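Local coordinates for GTP-binding protein (Thermus thermophilus, PDB 2DBY) that binds GDP and probably acts as a magnesium-dependent ATPase that associates with the 70S ribosome and its 50S subunit, at residues K178-T182 and L198-V204; P162-A167 and A188-F192. Residue numbers count along the deposited sequence, not the author numbering.

Contact 1: residues K178-T182 and L198-V204; sequences KPART and LLTAKPV
The 3-10 turn 180-182, between helices 161-175 and 187-195, docks on the turn 199-201 leading into strand 204-209; CA atoms lie 5.0 Å apart for Pro179 and Thr200, 4.1 Å for Arg181 and Ala201. Leu198 CD1 lies 3.9 Å from Ala180 CB. Leu199 O holds a water (2.7 Å) bound also by Arg181 NH2 (2.8 Å). Thr200 (chi1 p) accepts twice, OG1 from Ala180 N (3.0 Å) and O from Arg181 N (2.9 Å); OG1 is also hydrogen-bonded to Asp139 OD2. Ala201 CB lies 3.8 Å from Ala180 CB. Arg181 (chi1 p, chi2 t, chi3 p) brings NE to Lys202 O in a 3.2 Å hydrogen bond; the water donates there too (2.8 Å). Val204 CG2 covers one guanidinium face, 3.5 Å from Arg181 NE; Arg181 NH2 salt-bridges Glu132 and NH1 hydrogen-bonds Glu234 O. The contact closes the base of the helical region inserted between parallel strands 102-108 and 204-209 of the P-loop G-domain sheet, packing on helices 124-156 (Thr200 on Leu135), 161-175 (Ala180 on Leu170) and 187-195 (Ala201 on Leu193).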
loop_
_atom_site.group_PDB
_atom_site.type_symbol
_atom_site.label_atom_id
_atom_site.label_comp_id
_atom_site.label_asym_id
_atom_site.label_seq_id
_atom_site.Cartn_x
_atom_site.Cartn_y
_atom_site.Cartn_z
ATOM N N LYS A 178 19.203 12.860 -3.567
ATOM C CA LYS A 178 18.702 11.478 -3.552
ATOM C C LYS A 178 17.706 11.243 -2.405
ATOM O O LYS A 178 17.874 11.748 -1.296
ATOM C CB LYS A 178 19.877 10.505 -3.464
ATOM C CG LYS A 178 20.800 10.679 -4.693
ATOM C CD LYS A 178 22.208 10.230 -4.427
ATOM C CE LYS A 178 23.131 10.743 -5.556
ATOM N NZ LYS A 178 24.544 10.345 -5.310
ATOM N N PRO A 179 16.662 10.462 -2.652
ATOM C CA PRO A 179 15.661 10.214 -1.604
ATOM C C PRO A 179 16.094 9.276 -0.495
ATOM O O PRO A 179 16.877 8.358 -0.732
ATOM C CB PRO A 179 14.475 9.644 -2.388
ATOM C CG PRO A 179 15.180 8.885 -3.526
ATOM C CD PRO A 179 16.356 9.735 -3.903
ATOM N N ALA A 180 15.537 9.462 0.702
ATOM C CA ALA A 180 15.900 8.605 1.816
ATOM C C ALA A 180 15.558 7.143 1.504
ATOM O O ALA A 180 16.247 6.238 1.965
ATOM C CB ALA A 180 15.197 9.053 3.121
ATOM N N ARG A 181 14.555 6.907 0.660
ATOM C CA ARG A 181 14.158 5.527 0.392
ATOM C C ARG A 181 15.233 4.689 -0.329
ATOM O O ARG A 181 15.192 3.453 -0.242
ATOM C CB ARG A 181 12.829 5.480 -0.397
ATOM C CG ARG A 181 12.977 5.735 -1.921
ATOM C CD ARG A 181 11.570 5.977 -2.552
ATOM N NE ARG A 181 11.053 7.331 -2.293
ATOM C CZ ARG A 181 11.238 8.386 -3.083
ATOM N NH1 ARG A 181 11.923 8.292 -4.214
ATOM N NH2 ARG A 181 10.743 9.567 -2.739
ATOM N N THR A 182 16.185 5.336 -0.999
ATOM C CA THR A 182 17.253 4.583 -1.680
ATOM C C THR A 182 18.529 4.482 -0.858
ATOM O O THR A 182 19.527 3.931 -1.324
ATOM C CB THR A 182 17.639 5.169 -3.042
ATOM O OG1 THR A 182 18.005 6.552 -2.912
ATOM C CG2 THR A 182 16.476 5.011 -4.049
ATOM N N LEU A 198 10.897 10.511 7.383
ATOM C CA LEU A 198 11.175 11.451 6.300
ATOM C C LEU A 198 10.220 11.237 5.129
ATOM O O LEU A 198 9.850 10.107 4.811
ATOM C CB LEU A 198 12.615 11.294 5.797
ATOM C CG LEU A 198 13.685 11.654 6.836
ATOM C CD1 LEU A 198 15.073 11.477 6.190
ATOM C CD2 LEU A 198 13.476 13.086 7.331
ATOM N N LEU A 199 9.826 12.335 4.490
ATOM C CA LEU A 199 8.897 12.235 3.373
ATOM C C LEU A 199 9.449 11.396 2.219
ATOM O O LEU A 199 8.702 10.623 1.587
ATOM C CB LEU A 199 8.541 13.634 2.870
ATOM C CG LEU A 199 7.976 14.550 3.965
ATOM C CD1 LEU A 199 7.522 15.833 3.284
ATOM C CD2 LEU A 199 6.771 13.902 4.727
ATOM N N THR A 200 10.742 11.540 1.938
ATOM C CA THR A 200 11.356 10.794 0.845
ATOM C C THR A 200 11.726 9.363 1.216
ATOM O O THR A 200 12.280 8.637 0.387
ATOM C CB THR A 200 12.617 11.503 0.263
ATOM O OG1 THR A 200 13.599 11.642 1.290
ATOM C CG2 THR A 200 12.248 12.885 -0.277
ATOM N N ALA A 201 11.407 8.965 2.445
ATOM C CA ALA A 201 11.634 7.582 2.890
ATOM C C ALA A 201 10.371 6.743 2.584
ATOM O O ALA A 201 10.420 5.496 2.598
ATOM C CB ALA A 201 11.958 7.540 4.413
ATOM N N LYS A 202 9.245 7.406 2.318
ATOM C CA LYS A 202 8.017 6.669 1.996
ATOM C C LYS A 202 8.158 5.967 0.638
ATOM O O LYS A 202 8.714 6.527 -0.321
ATOM C CB LYS A 202 6.797 7.624 1.950
ATOM C CG LYS A 202 6.580 8.416 3.253
ATOM C CD LYS A 202 5.470 9.471 3.106
ATOM C CE LYS A 202 5.359 10.355 4.353
ATOM N NZ LYS A 202 4.753 9.642 5.520
ATOM N N PRO A 203 7.663 4.725 0.540
ATOM C CA PRO A 203 7.757 4.005 -0.738
ATOM C C PRO A 203 6.990 4.798 -1.782
ATOM O O PRO A 203 5.979 5.454 -1.472
ATOM C CB PRO A 203 7.067 2.677 -0.443
ATOM C CG PRO A 203 7.345 2.476 1.013
ATOM C CD PRO A 203 7.166 3.840 1.611
ATOM N N VAL A 204 7.435 4.696 -3.026
ATOM C CA VAL A 204 6.782 5.426 -4.115
ATOM C C VAL A 204 6.425 4.519 -5.273
ATOM O O VAL A 204 7.188 3.580 -5.590
ATOM C CB VAL A 204 7.710 6.533 -4.686
ATOM C CG1 VAL A 204 7.113 7.083 -6.003
ATOM C CG2 VAL A 204 7.891 7.667 -3.681
HETATM O O HOH W 1 8.790 9.282 -0.755
#

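Contact 2: residues P162-A167 and A188-F192; sequences PLLEAA and AVARF
Ala166 sets its methyl group over the backbone and side chains of Ala188, Val189 and Phe192, its CB 3.5 Å from Ala188 O, 3.6 Å from Val189 CA and 3.9 Å from Phe192 CB. It belongs to a near-perpendicular helix-helix packing in the helical region of this YchF protein, where helix 161-175, whose start falls in the predicted coiled coil, meets helix 187-195. Both segments are regular alpha helix, with local axes 7.9 Å apart at closest approach and a signed crossing angle of -98°. Alanines on both sides permit so close a crossing. In register, the CA of Ala166 faces that of Val189 at 4.8 Å, Leu163 faces Phe192 at 4.8 Å and Pro162 faces Ala188 at 5.1 Å.

One turn before Ala166, Pro162 O touches Ala188 CB at 3.4 Å. Arg191 (chi1 m, chi2 t, chi3 p) extends past this end, its NH1 3.7 Å from Pro162 CG. Leu163 (m, p) lays CD1 over one face of the Arg191 guanidinium, 3.6 Å from Arg191 NH2; that nitrogen is hydrogen-bonded to Glu159 O. No hydrogen bond joins the two segments. Phe192, with chi1 at 175° (t) and chi2 at 80°, touches Leu143 of helix 124-156 and meets Ala167 in an off-centre CH-pi contact, with Ala167 CB 4.3 Å from the ring centroid and 28° off its normal.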
loop_
_atom_site.group_PDB
_atom_site.type_symbol
_atom_site.label_atom_id
_atom_site.label_comp_id
_atom_site.label_asym_id
_atom_site.label_seq_id
_atom_site.Cartn_x
_atom_site.Cartn_y
_atom_site.Cartn_z
ATOM N N PRO A 162 23.422 6.217 17.612
ATOM C CA PRO A 162 23.175 5.596 16.305
ATOM C C PRO A 162 22.228 6.424 15.422
ATOM O O PRO A 162 22.387 6.468 14.194
ATOM C CB PRO A 162 22.592 4.230 16.667
ATOM C CG PRO A 162 23.244 3.935 18.004
ATOM C CD PRO A 162 23.209 5.255 18.711
ATOM N N LEU A 163 21.222 7.059 16.017
ATOM C CA LEU A 163 20.316 7.865 15.203
ATOM C C LEU A 163 21.065 9.068 14.625
ATOM O O LEU A 163 20.851 9.469 13.477
ATOM C CB LEU A 163 19.121 8.346 16.039
ATOM C CG LEU A 163 18.045 7.278 16.279
ATOM C CD1 LEU A 163 18.541 6.236 17.284
ATOM C CD2 LEU A 163 16.793 7.972 16.797
ATOM N N LEU A 164 21.951 9.657 15.418
ATOM C CA LEU A 164 22.721 10.800 14.934
ATOM C C LEU A 164 23.585 10.379 13.732
ATOM O O LEU A 164 23.658 11.102 12.734
ATOM C CB LEU A 164 23.636 11.350 16.054
ATOM C CG LEU A 164 24.612 12.450 15.636
ATOM C CD1 LEU A 164 23.848 13.723 15.213
ATOM C CD2 LEU A 164 25.549 12.754 16.811
ATOM N N GLU A 165 24.251 9.224 13.831
ATOM C CA GLU A 165 25.123 8.783 12.738
ATOM C C GLU A 165 24.327 8.432 11.479
ATOM O O GLU A 165 24.767 8.691 10.348
ATOM C CB GLU A 165 25.991 7.621 13.195
ATOM C CG GLU A 165 26.865 8.001 14.426
ATOM C CD GLU A 165 27.562 9.343 14.253
ATOM O OE1 GLU A 165 27.030 10.369 14.749
ATOM O OE2 GLU A 165 28.630 9.393 13.597
ATOM N N ALA A 166 23.134 7.881 11.675
ATOM C CA ALA A 166 22.269 7.576 10.528
ATOM C C ALA A 166 21.868 8.900 9.863
ATOM O O ALA A 166 21.868 9.035 8.632
ATOM C CB ALA A 166 21.027 6.830 11.008
ATOM N N ALA A 167 21.493 9.873 10.686
ATOM C CA ALA A 167 21.096 11.185 10.174
ATOM C C ALA A 167 22.247 11.837 9.379
ATOM O O ALA A 167 22.007 12.462 8.337
ATOM C CB ALA A 167 20.655 12.096 11.340
ATOM N N ALA A 188 20.911 1.377 12.299
ATOM C CA ALA A 188 20.849 2.778 12.725
ATOM C C ALA A 188 19.854 3.581 11.883
ATOM O O ALA A 188 19.064 4.351 12.425
ATOM C CB ALA A 188 22.229 3.419 12.660
ATOM N N VAL A 189 19.893 3.401 10.567
ATOM C CA VAL A 189 18.975 4.129 9.692
ATOM C C VAL A 189 17.523 3.722 9.997
ATOM O O VAL A 189 16.614 4.550 10.031
ATOM C CB VAL A 189 19.337 3.863 8.205
ATOM C CG1 VAL A 189 18.205 4.348 7.266
ATOM C CG2 VAL A 189 20.654 4.588 7.880
ATOM N N ALA A 190 17.307 2.442 10.255
ATOM C CA ALA A 190 15.958 1.998 10.566
ATOM C C ALA A 190 15.430 2.658 11.843
ATOM O O ALA A 190 14.268 3.061 11.902
ATOM C CB ALA A 190 15.931 0.488 10.704
ATOM N N ARG A 191 16.275 2.766 12.871
ATOM C CA ARG A 191 15.830 3.386 14.125
ATOM C C ARG A 191 15.545 4.870 13.910
ATOM O O ARG A 191 14.583 5.421 14.433
ATOM C CB ARG A 191 16.896 3.238 15.214
ATOM C CG ARG A 191 17.074 1.817 15.704
ATOM C CD ARG A 191 18.138 1.771 16.791
ATOM N NE ARG A 191 17.812 2.658 17.906
ATOM C CZ ARG A 191 18.673 2.991 18.867
ATOM N NH1 ARG A 191 19.904 2.511 18.841
ATOM N NH2 ARG A 191 18.305 3.793 19.855
ATOM N N PHE A 192 16.387 5.518 13.123
ATOM C CA PHE A 192 16.173 6.927 12.871
ATOM C C PHE A 192 14.851 7.174 12.119
ATOM O O PHE A 192 14.065 8.054 12.490
ATOM C CB PHE A 192 17.332 7.507 12.047
ATOM C CG PHE A 192 17.105 8.935 11.642
ATOM C CD1 PHE A 192 17.339 9.967 12.552
ATOM C CD2 PHE A 192 16.557 9.242 10.399
ATOM C CE1 PHE A 192 17.026 11.280 12.239
ATOM C CE2 PHE A 192 16.238 10.553 10.073
ATOM C CZ PHE A 192 16.472 11.580 10.999
#

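How the contacts relate
After the N-terminal strands and helices of the G domain, the chain runs through helix 124-156 and turns into helix 161-175, which supplies the first half of contact 2. The 178-182 turn of contact 1 follows before helix 187-195 returns to close a loop of 20 residues at contact 2. Contact 1 then closes 15 residues, including that helix, just ahead of strand 204-209. Because their segments alternate, the two closures cross and share the 178-192 region. Their centres are 15 Å apart, but they meet directly where Leu198 CD1 packs 4.2 Å from Phe192 CE2. Together they tie helix 187-195 to the helical hairpin and the hairpin to the G-domain sheet.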